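Local structure of OmpT protein (Vibrio cholerae serotype O1, 6EHD) at residues 161-166 with 196-201; 95-100 with 211-216; 116-121 with 143-148. The protein probably forms a water-filled beta-barrel pore in the outer membrane through which ions and small hydrophilic solutes diffuse with little specificity. The protein carries 1 engineered substitution. All blocks are in the same frame, centred on the assembly; numbering follows the deposited sequence.

Interaction 1: 161-166 with 196-201; sequences AVHAGG and YFEVTG. With C8E ((hydroxyethyloxy)tri(ethyloxy)octane), chain J; C8E ((hydroxyethyloxy)tri(ethyloxy)octane), chain K.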
loop_
_atom_site.group_PDB
_atom_site.type_symbol
_atom_site.label_atom_id
_atom_site.label_comp_id
_atom_site.label_asym_id
_atom_site.label_seq_id
_atom_site.Cartn_x
_atom_site.Cartn_y
_atom_site.Cartn_z
ATOM N N ALA A 161 9.892 16.653 -4.108
ATOM C CA ALA A 161 10.285 15.243 -4.232
ATOM C C ALA A 161 9.394 14.592 -5.345
ATOM O O ALA A 161 8.164 14.814 -5.354
ATOM C CB ALA A 161 10.135 14.477 -2.916
ATOM N N VAL A 162 10.024 13.863 -6.289
ATOM C CA VAL A 162 9.337 13.276 -7.419
ATOM C C VAL A 162 9.649 11.823 -7.606
ATOM O O VAL A 162 10.754 11.371 -7.208
ATOM C CB VAL A 162 9.643 14.051 -8.718
ATOM C CG1 VAL A 162 11.164 13.957 -9.183
ATOM C CG2 VAL A 162 8.697 13.568 -9.752
ATOM N N HIS A 163 8.693 11.041 -8.139
ATOM C CA HIS A 163 9.000 9.653 -8.507
ATOM C C HIS A 163 8.103 9.207 -9.636
ATOM O O HIS A 163 7.055 9.867 -9.924
ATOM C CB HIS A 163 8.917 8.667 -7.316
ATOM C CG HIS A 163 7.612 8.597 -6.568
ATOM N ND1 HIS A 163 6.538 7.871 -7.022
ATOM C CD2 HIS A 163 7.312 8.940 -5.293
ATOM C CE1 HIS A 163 5.610 7.802 -6.082
ATOM N NE2 HIS A 163 6.041 8.492 -5.017
ATOM N N ALA A 164 8.563 8.187 -10.330
ATOM C CA ALA A 164 7.798 7.541 -11.420
ATOM C C ALA A 164 8.137 6.103 -11.586
ATOM O O ALA A 164 9.239 5.672 -11.219
ATOM C CB ALA A 164 8.167 8.306 -12.721
ATOM N N GLY A 165 7.213 5.299 -12.125
ATOM C CA GLY A 165 7.484 3.878 -12.278
ATOM C C GLY A 165 6.212 3.070 -12.402
ATOM O O GLY A 165 5.071 3.591 -12.509
ATOM N N GLY A 166 6.411 1.764 -12.290
ATOM C CA GLY A 166 5.322 0.848 -12.405
ATOM C C GLY A 166 5.769 -0.562 -12.682
ATOM O O GLY A 166 6.833 -1.001 -12.231
ATOM N N TYR A 196 0.654 -1.281 -14.954
ATOM C CA TYR A 196 0.425 0.045 -14.353
ATOM C C TYR A 196 1.671 0.958 -14.401
ATOM O O TYR A 196 2.818 0.527 -14.497
ATOM C CB TYR A 196 -0.178 -0.140 -12.880
ATOM C CG TYR A 196 0.612 -1.216 -12.059
ATOM C CD1 TYR A 196 0.224 -2.565 -12.146
ATOM C CD2 TYR A 196 1.757 -0.881 -11.336
ATOM C CE1 TYR A 196 0.942 -3.580 -11.496
ATOM C CE2 TYR A 196 2.463 -1.903 -10.638
ATOM C CZ TYR A 196 2.061 -3.260 -10.757
ATOM O OH TYR A 196 2.753 -4.293 -10.110
ATOM N N PHE A 197 1.416 2.264 -14.369
ATOM C CA PHE A 197 2.406 3.324 -14.411
ATOM C C PHE A 197 1.918 4.556 -13.692
ATOM O O PHE A 197 0.699 4.922 -13.766
ATOM C CB PHE A 197 2.734 3.639 -15.940
ATOM C CG PHE A 197 3.718 4.745 -16.111
ATOM C CD1 PHE A 197 5.034 4.549 -15.790
ATOM C CD2 PHE A 197 3.344 5.975 -16.613
ATOM C CE1 PHE A 197 5.971 5.575 -15.902
ATOM C CE2 PHE A 197 4.262 7.003 -16.686
ATOM C CZ PHE A 197 5.580 6.792 -16.364
ATOM N N GLU A 198 2.858 5.300 -13.009
ATOM C CA GLU A 198 2.487 6.445 -12.237
ATOM C C GLU A 198 3.580 7.493 -12.215
ATOM O O GLU A 198 4.776 7.181 -12.394
ATOM C CB GLU A 198 2.206 6.014 -10.747
ATOM C CG GLU A 198 3.398 5.552 -9.948
ATOM C CD GLU A 198 4.282 6.631 -9.274
ATOM O OE1 GLU A 198 3.796 7.717 -8.957
ATOM O OE2 GLU A 198 5.517 6.378 -9.040
ATOM N N VAL A 199 3.160 8.720 -11.997
ATOM C CA VAL A 199 4.047 9.851 -11.642
ATOM C C VAL A 199 3.523 10.555 -10.384
ATOM O O VAL A 199 2.285 10.838 -10.298
ATOM C CB VAL A 199 4.113 10.871 -12.815
ATOM C CG1 VAL A 199 4.906 12.111 -12.443
ATOM C CG2 VAL A 199 4.695 10.202 -14.065
ATOM N N THR A 200 4.432 10.977 -9.474
ATOM C CA THR A 200 4.048 11.667 -8.240
ATOM C C THR A 200 4.986 12.851 -7.993
ATOM O O THR A 200 6.195 12.739 -8.251
ATOM C CB THR A 200 4.177 10.725 -6.966
ATOM O OG1 THR A 200 3.208 9.680 -7.091
ATOM C CG2 THR A 200 3.960 11.474 -5.676
ATOM N N GLY A 201 4.393 13.946 -7.519
ATOM C CA GLY A 201 5.141 15.119 -6.958
ATOM C C GLY A 201 4.694 15.441 -5.543
ATOM O O GLY A 201 3.498 15.487 -5.314
HETATM C C1 C8E J . 7.702 10.673 -19.668
HETATM C C2 C8E J . 7.768 10.269 -18.219
HETATM C C3 C8E J . 8.309 11.427 -17.399
HETATM C C4 C8E J . 7.705 11.455 -16.014
HETATM C C5 C8E J . 8.649 12.078 -15.005
HETATM C C6 C8E J . 8.063 13.202 -14.201
HETATM C C7 C8E J . 7.360 14.321 -14.962
HETATM C C8 C8E J . 7.485 15.636 -14.155
HETATM O O9 C8E J . 6.925 15.423 -12.876
HETATM C C10 C8E J . 6.634 16.535 -12.037
HETATM C C11 C8E J . 5.758 15.925 -10.950
HETATM O O12 C8E J . 4.377 16.160 -11.271
HETATM C C13 C8E J . 3.464 15.423 -10.478
HETATM C C14 C8E J . 2.202 15.183 -11.265
HETATM O O15 C8E J . 1.351 16.329 -11.430
HETATM C C16 C8E J . 1.828 17.625 -11.600
HETATM C C17 C8E J . 0.751 18.425 -12.326
HETATM O O18 C8E J . 0.288 19.512 -11.556
HETATM C C19 C8E J . 1.152 20.639 -11.550
HETATM C C20 C8E J . 0.401 21.494 -10.558
HETATM O O21 C8E J . 0.349 20.972 -9.226
HETATM C C1 C8E K . 7.075 7.916 -20.344
HETATM C C2 C8E K . 6.965 6.488 -20.862
HETATM C C3 C8E K . 5.570 5.959 -20.673
HETATM C C4 C8E K . 5.618 4.485 -20.405
HETATM C C5 C8E K . 4.244 3.943 -20.456
HETATM C C6 C8E K . 4.210 2.478 -20.113
HETATM C C7 C8E K . 2.749 2.149 -19.946
HETATM C C8 C8E K . 2.430 0.715 -19.596
HETATM O O9 C8E K . 1.011 0.734 -19.365
HETATM C C10 C8E K . 0.607 0.895 -18.016
HETATM C C11 C8E K . -0.664 1.737 -17.938
HETATM O O12 C8E K . -1.644 1.178 -18.801
#
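His163 and Thr200 form an antiparallel hydrogen-bonded pair with their side chains side by side, and Glu198, on the same face of the sheet, crosses the histidine at about a right angle. At CB the His163 side chain turns to that face, and CG sits in the crowded position between backbone N and carbonyl carbon (chi1 57°), 4.1 Å from Thr200 CB. ND1 gives the one side-chain hydrogen bond between the segments, to Glu198 OE2 at 2.7 Å. The acceptor lies in the ring plane; ND1 meets its syn side, somewhat out of the carboxylate plane, which is turned 58° from the ring. CE1 comes 3.2 Å from Thr200 OG1. Thr200 CB lies over the ring face, 3.5 Å from the His163 centroid, a CH-pi contact. Glu198 OE1 accepts from Thr200 OG1 at 2.8 Å, so the glutamate, bent at chi2, holds both side chains, one with each oxygen, and probably restricts the imidazole's rotation. Elsewhere, Gly201 N approaches C13 of detergent chain J, and detergent chain K passes loosely over one Phe197 ring face, C3 offset toward the rim. Polar network on one face, detergent on the other: this fits the lumen and lipid sides of a porin barrel wall.

Interaction 2: 95-100 with 211-216; sequences YGADYS and GVTYYN. With C8E ((hydroxyethyloxy)tri(ethyloxy)octane), chain G; C8E ((hydroxyethyloxy)tri(ethyloxy)octane), chain J; C8E ((hydroxyethyloxy)tri(ethyloxy)octane), chain K.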
loop_
_atom_site.group_PDB
_atom_site.type_symbol
_atom_site.label_atom_id
_atom_site.label_comp_id
_atom_site.label_asym_id
_atom_site.label_seq_id
_atom_site.Cartn_x
_atom_site.Cartn_y
_atom_site.Cartn_z
ATOM N N TYR A 95 4.362 3.847 -2.978
ATOM C CA TYR A 95 3.027 4.349 -2.693
ATOM C C TYR A 95 2.713 5.618 -3.551
ATOM O O TYR A 95 3.038 5.619 -4.814
ATOM C CB TYR A 95 2.798 4.522 -1.154
ATOM C CG TYR A 95 1.340 4.403 -0.713
ATOM C CD1 TYR A 95 0.550 3.254 -1.037
ATOM C CD2 TYR A 95 0.709 5.406 0.093
ATOM C CE1 TYR A 95 -0.781 3.144 -0.669
ATOM C CE2 TYR A 95 -0.633 5.227 0.540
ATOM C CZ TYR A 95 -1.397 4.139 0.135
ATOM O OH TYR A 95 -2.728 3.980 0.558
ATOM N N GLY A 96 2.140 6.658 -2.930
ATOM C CA GLY A 96 1.706 7.886 -3.689
ATOM C C GLY A 96 0.984 8.809 -2.745
ATOM O O GLY A 96 1.100 8.626 -1.523
ATOM N N ALA A 97 0.273 9.785 -3.290
ATOM C CA ALA A 97 -0.306 10.883 -2.530
ATOM C C ALA A 97 -1.662 10.488 -1.879
ATOM O O ALA A 97 -2.725 11.000 -2.215
ATOM C CB ALA A 97 -0.439 12.177 -3.416
ATOM N N ASP A 98 -1.558 9.599 -0.875
ATOM C CA ASP A 98 -2.628 9.276 0.037
ATOM C C ASP A 98 -2.084 9.398 1.494
ATOM O O ASP A 98 -1.092 8.634 1.817
ATOM C CB ASP A 98 -3.217 7.831 -0.191
ATOM C CG ASP A 98 -4.048 7.323 1.058
ATOM O OD1 ASP A 98 -4.762 8.159 1.697
ATOM O OD2 ASP A 98 -3.953 6.114 1.405
ATOM N N TYR A 99 -2.590 10.362 2.278
ATOM C CA TYR A 99 -2.101 10.658 3.601
ATOM C C TYR A 99 -3.109 10.259 4.675
ATOM O O TYR A 99 -2.956 10.624 5.835
ATOM C CB TYR A 99 -1.731 12.128 3.709
ATOM C CG TYR A 99 -0.710 12.567 2.660
ATOM C CD1 TYR A 99 0.429 11.804 2.361
ATOM C CD2 TYR A 99 -0.916 13.727 1.960
ATOM C CE1 TYR A 99 1.293 12.167 1.322
ATOM C CE2 TYR A 99 -0.040 14.115 0.924
ATOM C CZ TYR A 99 1.080 13.366 0.635
ATOM O OH TYR A 99 1.958 13.815 -0.395
ATOM N N SER A 100 -4.099 9.436 4.305
ATOM C CA SER A 100 -5.143 9.012 5.268
ATOM C C SER A 100 -4.718 7.862 6.220
ATOM O O SER A 100 -3.710 7.152 5.995
ATOM C CB SER A 100 -6.389 8.562 4.449
ATOM O OG SER A 100 -6.177 7.331 3.759
ATOM N N GLY A 211 0.657 16.938 -2.189
ATOM C CA GLY A 211 1.042 15.907 -3.123
ATOM C C GLY A 211 0.008 15.653 -4.207
ATOM O O GLY A 211 -1.225 15.715 -3.950
ATOM N N VAL A 212 0.508 15.256 -5.387
ATOM C CA VAL A 212 -0.313 14.830 -6.496
ATOM C C VAL A 212 0.252 13.563 -7.106
ATOM O O VAL A 212 1.449 13.486 -7.405
ATOM C CB VAL A 212 -0.455 15.956 -7.629
ATOM C CG1 VAL A 212 -1.292 15.449 -8.784
ATOM C CG2 VAL A 212 -0.980 17.227 -7.010
ATOM N N THR A 213 -0.618 12.569 -7.385
ATOM C CA THR A 213 -0.249 11.351 -8.108
ATOM C C THR A 213 -1.232 11.080 -9.278
ATOM O O THR A 213 -2.493 11.133 -9.106
ATOM C CB THR A 213 -0.256 10.069 -7.222
ATOM O OG1 THR A 213 0.673 10.191 -6.125
ATOM C CG2 THR A 213 -0.016 8.785 -8.056
ATOM N N TYR A 214 -0.636 10.860 -10.480
ATOM C CA TYR A 214 -1.352 10.300 -11.596
ATOM C C TYR A 214 -1.086 8.792 -11.697
ATOM O O TYR A 214 0.101 8.363 -11.659
ATOM C CB TYR A 214 -0.868 10.987 -12.886
ATOM C CG TYR A 214 -1.071 12.474 -13.088
ATOM C CD1 TYR A 214 -2.089 13.188 -12.429
ATOM C CD2 TYR A 214 -0.365 13.166 -14.111
ATOM C CE1 TYR A 214 -2.281 14.568 -12.611
ATOM C CE2 TYR A 214 -0.627 14.505 -14.353
ATOM C CZ TYR A 214 -1.652 15.200 -13.660
ATOM O OH TYR A 214 -1.937 16.546 -13.942
ATOM N N TYR A 215 -2.083 7.957 -11.913
ATOM C CA TYR A 215 -1.890 6.523 -12.137
ATOM C C TYR A 215 -2.738 6.104 -13.391
ATOM O O TYR A 215 -3.861 6.579 -13.607
ATOM C CB TYR A 215 -2.379 5.605 -10.882
ATOM C CG TYR A 215 -1.324 4.781 -10.217
ATOM C CD1 TYR A 215 -0.872 3.554 -10.808
ATOM C CD2 TYR A 215 -0.736 5.152 -9.002
ATOM C CE1 TYR A 215 0.116 2.783 -10.226
ATOM C CE2 TYR A 215 0.246 4.392 -8.391
ATOM C CZ TYR A 215 0.731 3.223 -9.006
ATOM O OH TYR A 215 1.745 2.456 -8.422
ATOM N N ASN A 216 -2.190 5.219 -14.191
ATOM C CA ASN A 216 -2.952 4.446 -15.176
ATOM C C ASN A 216 -2.785 2.954 -14.856
ATOM O O ASN A 216 -1.698 2.500 -14.462
ATOM C CB ASN A 216 -2.447 4.645 -16.625
ATOM C CG ASN A 216 -3.063 5.887 -17.351
ATOM O OD1 ASN A 216 -4.212 6.415 -17.077
ATOM N ND2 ASN A 216 -2.321 6.338 -18.357
HETATM C C11 C8E G . 0.969 10.403 6.595
HETATM O O12 C8E G . 0.412 9.413 7.504
HETATM C C13 C8E G . -0.355 8.412 6.784
HETATM C C14 C8E G . -0.768 7.261 7.686
HETATM O O15 C8E G . 0.476 6.597 8.016
HETATM C C16 C8E G . 0.588 5.927 9.241
HETATM C C17 C8E G . -0.010 4.638 8.910
HETATM O O18 C8E G . 0.805 3.523 9.252
HETATM C C19 C8E G . 0.365 2.154 9.187
HETATM C C20 C8E G . 0.505 0.866 8.289
HETATM O O21 C8E G . -0.439 -0.321 8.469
HETATM C C1 C8E J . 7.702 10.673 -19.668
HETATM C C2 C8E J . 7.768 10.269 -18.219
HETATM C C3 C8E J . 8.309 11.427 -17.399
HETATM C C4 C8E J . 7.705 11.455 -16.014
HETATM C C5 C8E J . 8.649 12.078 -15.005
HETATM C C6 C8E J . 8.063 13.202 -14.201
HETATM C C7 C8E J . 7.360 14.321 -14.962
HETATM C C8 C8E J . 7.485 15.636 -14.155
HETATM O O9 C8E J . 6.925 15.423 -12.876
HETATM C C10 C8E J . 6.634 16.535 -12.037
HETATM C C11 C8E J . 5.758 15.925 -10.950
HETATM O O12 C8E J . 4.377 16.160 -11.271
HETATM C C13 C8E J . 3.464 15.423 -10.478
HETATM C C14 C8E J . 2.202 15.183 -11.265
HETATM O O15 C8E J . 1.351 16.329 -11.430
HETATM C C16 C8E J . 1.828 17.625 -11.600
HETATM C C17 C8E J . 0.751 18.425 -12.326
HETATM O O18 C8E J . 0.288 19.512 -11.556
HETATM C C19 C8E J . 1.152 20.639 -11.550
HETATM C C20 C8E J . 0.401 21.494 -10.558
HETATM O O21 C8E J . 0.349 20.972 -9.226
HETATM C C1 C8E K . 7.075 7.916 -20.344
HETATM C C2 C8E K . 6.965 6.488 -20.862
HETATM C C3 C8E K . 5.570 5.959 -20.673
HETATM C C4 C8E K . 5.618 4.485 -20.405
HETATM C C5 C8E K . 4.244 3.943 -20.456
HETATM C C6 C8E K . 4.210 2.478 -20.113
HETATM C C7 C8E K . 2.749 2.149 -19.946
HETATM C C8 C8E K . 2.430 0.715 -19.596
HETATM O O9 C8E K . 1.011 0.734 -19.365
HETATM C C10 C8E K . 0.607 0.895 -18.016
HETATM C C11 C8E K . -0.664 1.737 -17.938
HETATM O O12 C8E K . -1.644 1.178 -18.801
HETATM O O HOH W 1 2.845 3.102 -6.088
#
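Gly96, Ala97 and Tyr99 are the residues of 95-100 that touch the strand segment 211-216, at Thr213, Val212 and Gly211. Before them, Tyr95 leaves the helix with positive phi, and its carbonyl reaches across through a water. This water donates to Tyr95 O at 2.8 Å and accepts from Tyr215 OH at 2.7 Å. Gly96 brings its CA within 3.5 Å of Thr213 OG1. Ala97, the centre of an inverse gamma turn, donates its N-H to Thr213 OG1 at 2.9 Å (152°), while its CB lies 3.6 Å from Gly211 C; Thr213 OG1 is also hydrogen-bonded to Thr200 OG1. Asp98 turns away and braces the loop from within: OD2 accepts from Tyr95 OH through its anti lone pair, and OD1 takes both Ser100 OG, on the syn side, and Ser100 N, which closes an Asx turn. Tyr99 swings its ring back, the edge facing Gly211 N and OH lying 3.6 Å from Gly211 CA; that hydroxyl bonds to Glu202. Following helix 90-94, the segment lies against strand 208-221, with Tyr99 also touching Ala236 and Thr238 of strand 227-242 and its N bonded to Tyr270 of strand 263-276, consistent with the inward-folded third loop of general porins.

Interaction 3: 116-121 with 143-148; sequences ALHDSQ and NAKQEL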
loop_
_atom_site.group_PDB
_atom_site.type_symbol
_atom_site.label_atom_id
_atom_site.label_comp_id
_atom_site.label_asym_id
_atom_site.label_seq_id
_atom_site.Cartn_x
_atom_site.Cartn_y
_atom_site.Cartn_z
ATOM N N ALA A 116 -0.701 -6.177 -2.473
ATOM C CA ALA A 116 0.497 -5.545 -2.032
ATOM C C ALA A 116 1.512 -6.531 -1.434
ATOM O O ALA A 116 2.468 -6.096 -0.824
ATOM C CB ALA A 116 0.197 -4.385 -1.076
ATOM N N LEU A 117 1.383 -7.825 -1.730
ATOM C CA LEU A 117 2.250 -8.837 -1.143
ATOM C C LEU A 117 2.618 -9.917 -2.180
ATOM O O LEU A 117 1.729 -10.319 -2.935
ATOM C CB LEU A 117 1.438 -9.485 -0.007
ATOM C CG LEU A 117 1.864 -10.793 0.682
ATOM C CD1 LEU A 117 3.130 -10.508 1.446
ATOM C CD2 LEU A 117 0.790 -11.339 1.615
ATOM N N HIS A 118 3.870 -10.410 -2.127
ATOM C CA HIS A 118 4.324 -11.633 -2.865
ATOM C C HIS A 118 5.296 -12.350 -1.960
ATOM O O HIS A 118 6.273 -11.760 -1.386
ATOM C CB HIS A 118 4.931 -11.276 -4.228
ATOM C CG HIS A 118 5.149 -12.440 -5.182
ATOM N ND1 HIS A 118 6.093 -13.434 -4.966
ATOM C CD2 HIS A 118 4.586 -12.711 -6.394
ATOM C CE1 HIS A 118 6.030 -14.308 -5.969
ATOM N NE2 HIS A 118 5.184 -13.855 -6.880
ATOM N N ASP A 119 5.004 -13.642 -1.764
ATOM C CA ASP A 119 5.738 -14.489 -0.797
ATOM C C ASP A 119 7.151 -14.915 -1.209
ATOM O O ASP A 119 7.933 -15.457 -0.397
ATOM C CB ASP A 119 4.945 -15.802 -0.523
ATOM C CG ASP A 119 3.640 -15.574 0.239
ATOM O OD1 ASP A 119 3.347 -14.417 0.628
ATOM O OD2 ASP A 119 2.874 -16.561 0.415
ATOM N N SER A 120 7.504 -14.740 -2.458
ATOM C CA SER A 120 8.850 -15.111 -2.848
ATOM C C SER A 120 9.409 -14.083 -3.835
ATOM O O SER A 120 9.363 -14.311 -5.048
ATOM C CB SER A 120 8.883 -16.540 -3.448
ATOM O OG SER A 120 10.220 -16.797 -3.817
ATOM N N GLN A 121 9.957 -12.967 -3.305
ATOM C CA GLN A 121 10.501 -11.924 -4.154
ATOM C C GLN A 121 11.958 -11.719 -3.896
ATOM O O GLN A 121 12.430 -11.970 -2.782
ATOM C CB GLN A 121 9.840 -10.547 -3.829
ATOM C CG GLN A 121 8.455 -10.353 -4.203
ATOM C CD GLN A 121 7.943 -8.919 -3.794
ATOM O OE1 GLN A 121 8.188 -7.933 -4.489
ATOM N NE2 GLN A 121 7.224 -8.858 -2.675
ATOM N N ASN A 143 3.551 -21.700 -11.459
ATOM C CA ASN A 143 2.189 -21.127 -11.393
ATOM C C ASN A 143 1.467 -21.185 -10.048
ATOM O O ASN A 143 0.285 -20.859 -9.990
ATOM C CB ASN A 143 1.276 -21.706 -12.504
ATOM C CG ASN A 143 1.712 -21.300 -13.901
ATOM O OD1 ASN A 143 2.605 -20.468 -14.092
ATOM N ND2 ASN A 143 1.060 -21.876 -14.888
ATOM N N ALA A 144 2.156 -21.562 -8.971
ATOM C CA ALA A 144 1.559 -21.544 -7.607
ATOM C C ALA A 144 1.532 -20.117 -6.983
ATOM O O ALA A 144 0.827 -19.858 -5.992
ATOM C CB ALA A 144 2.325 -22.501 -6.691
ATOM N N LYS A 145 2.319 -19.204 -7.554
ATOM C CA LYS A 145 2.382 -17.794 -7.092
ATOM C C LYS A 145 2.241 -16.911 -8.329
ATOM O O LYS A 145 2.522 -17.348 -9.436
ATOM C CB LYS A 145 3.725 -17.530 -6.409
ATOM C CG LYS A 145 3.921 -18.227 -5.071
ATOM C CD LYS A 145 5.303 -17.868 -4.561
ATOM C CE LYS A 145 5.563 -18.302 -3.131
ATOM N NZ LYS A 145 5.163 -19.694 -2.868
ATOM N N GLN A 146 1.818 -15.665 -8.151
ATOM C CA GLN A 146 1.717 -14.720 -9.296
ATOM C C GLN A 146 3.032 -14.360 -9.953
ATOM O O GLN A 146 4.130 -14.450 -9.338
ATOM C CB GLN A 146 0.995 -13.441 -8.799
ATOM C CG GLN A 146 -0.420 -13.663 -8.285
ATOM C CD GLN A 146 -1.032 -12.392 -7.646
ATOM O OE1 GLN A 146 -0.310 -11.410 -7.409
ATOM N NE2 GLN A 146 -2.352 -12.413 -7.368
ATOM N N GLU A 147 2.971 -13.897 -11.204
ATOM C CA GLU A 147 4.106 -13.207 -11.814
ATOM C C GLU A 147 4.129 -11.719 -11.362
ATOM O O GLU A 147 3.042 -11.095 -11.311
ATOM C CB GLU A 147 4.036 -13.212 -13.348
ATOM C CG GLU A 147 3.906 -14.635 -13.967
ATOM C CD GLU A 147 3.852 -14.644 -15.496
ATOM O OE1 GLU A 147 4.064 -13.602 -16.167
ATOM O OE2 GLU A 147 3.565 -15.716 -16.040
ATOM N N LEU A 148 5.317 -11.178 -11.172
ATOM C CA LEU A 148 5.511 -9.751 -10.766
ATOM C C LEU A 148 6.867 -9.222 -11.188
ATOM O O LEU A 148 7.919 -9.832 -10.959
ATOM C CB LEU A 148 5.336 -9.613 -9.237
ATOM C CG LEU A 148 5.467 -8.236 -8.588
ATOM C CD1 LEU A 148 4.269 -7.372 -8.965
ATOM C CD2 LEU A 148 5.575 -8.353 -7.098
HETATM O O HOH W 2 1.670 -11.585 -5.481
#
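His118 donates from NE2 to the backbone oxygen of Gln146, a bond of 2.7 Å with an N-H...O angle of 154°. Its CB bond points toward 143-148, and with CG anti to the backbone N (chi1 -167°) the ring continues across, the acceptor lying in the ring plane. At ND1 the ring accepts from Ser120 N at 3.2 Å; this bond, within its own segment, helps to fix the ring's rotation, while the NE2 bond crosses to Gln146. The Lys145 and His118 side chains cross obliquely. The lysine is extended through CE, with CD 3.9 Å from His118 CE1 and CE 3.7 Å from Asp119 CB. Ser120 CB also meets this aliphatic part. The bend comes at the last torsion (chi4 47°), which places NZ; the ammonium forms a salt bridge with Glu141, whereas Asp119 OD2 stays 5.1 Å from Lys145 NZ. Leu148, its CG anti to the backbone N, contributes CD2, which lies 4.1 Å from His118 CB and 3.7 Å from Gln121 OE1. A water donates both to Leu117 O and to Gln146 OE1, joining the segments a second time; Gln146 OE1 also accepts from Asn169. Because ND1 accepts an N-H while NE2 donates one, the geometry is most consistent with a neutral imidazole protonated at NE2; the lysine contributes mainly through its methylenes, with at most a long-range attraction to Asp119.

Interaction 1 joins strands 160-171 and 184-205, and interaction 2 sets loop segment 95-100 against the next strand, 208-221. Their centres are 9 Å apart, and Thr200 OG1 lies 2.8 Å from Thr213 OG1 in a probable hydrogen bond. Interaction 3, centred about 22 Å from interaction 1, involves strand 147-157, the neighbour of 160-171; Leu148 CD1 packs 3.6 Å from Tyr196 OH. Along the chain, interaction 3 closes before interaction 1 opens, both nested within the loop closed by interaction 2. Interactions 2 and 3, about 24 Å apart on opposite sides of the chain's centre, hold one long connection to strand 208-221 and to the start of strand 147-157 with its preceding turn, consistent with an inward-folded porin loop.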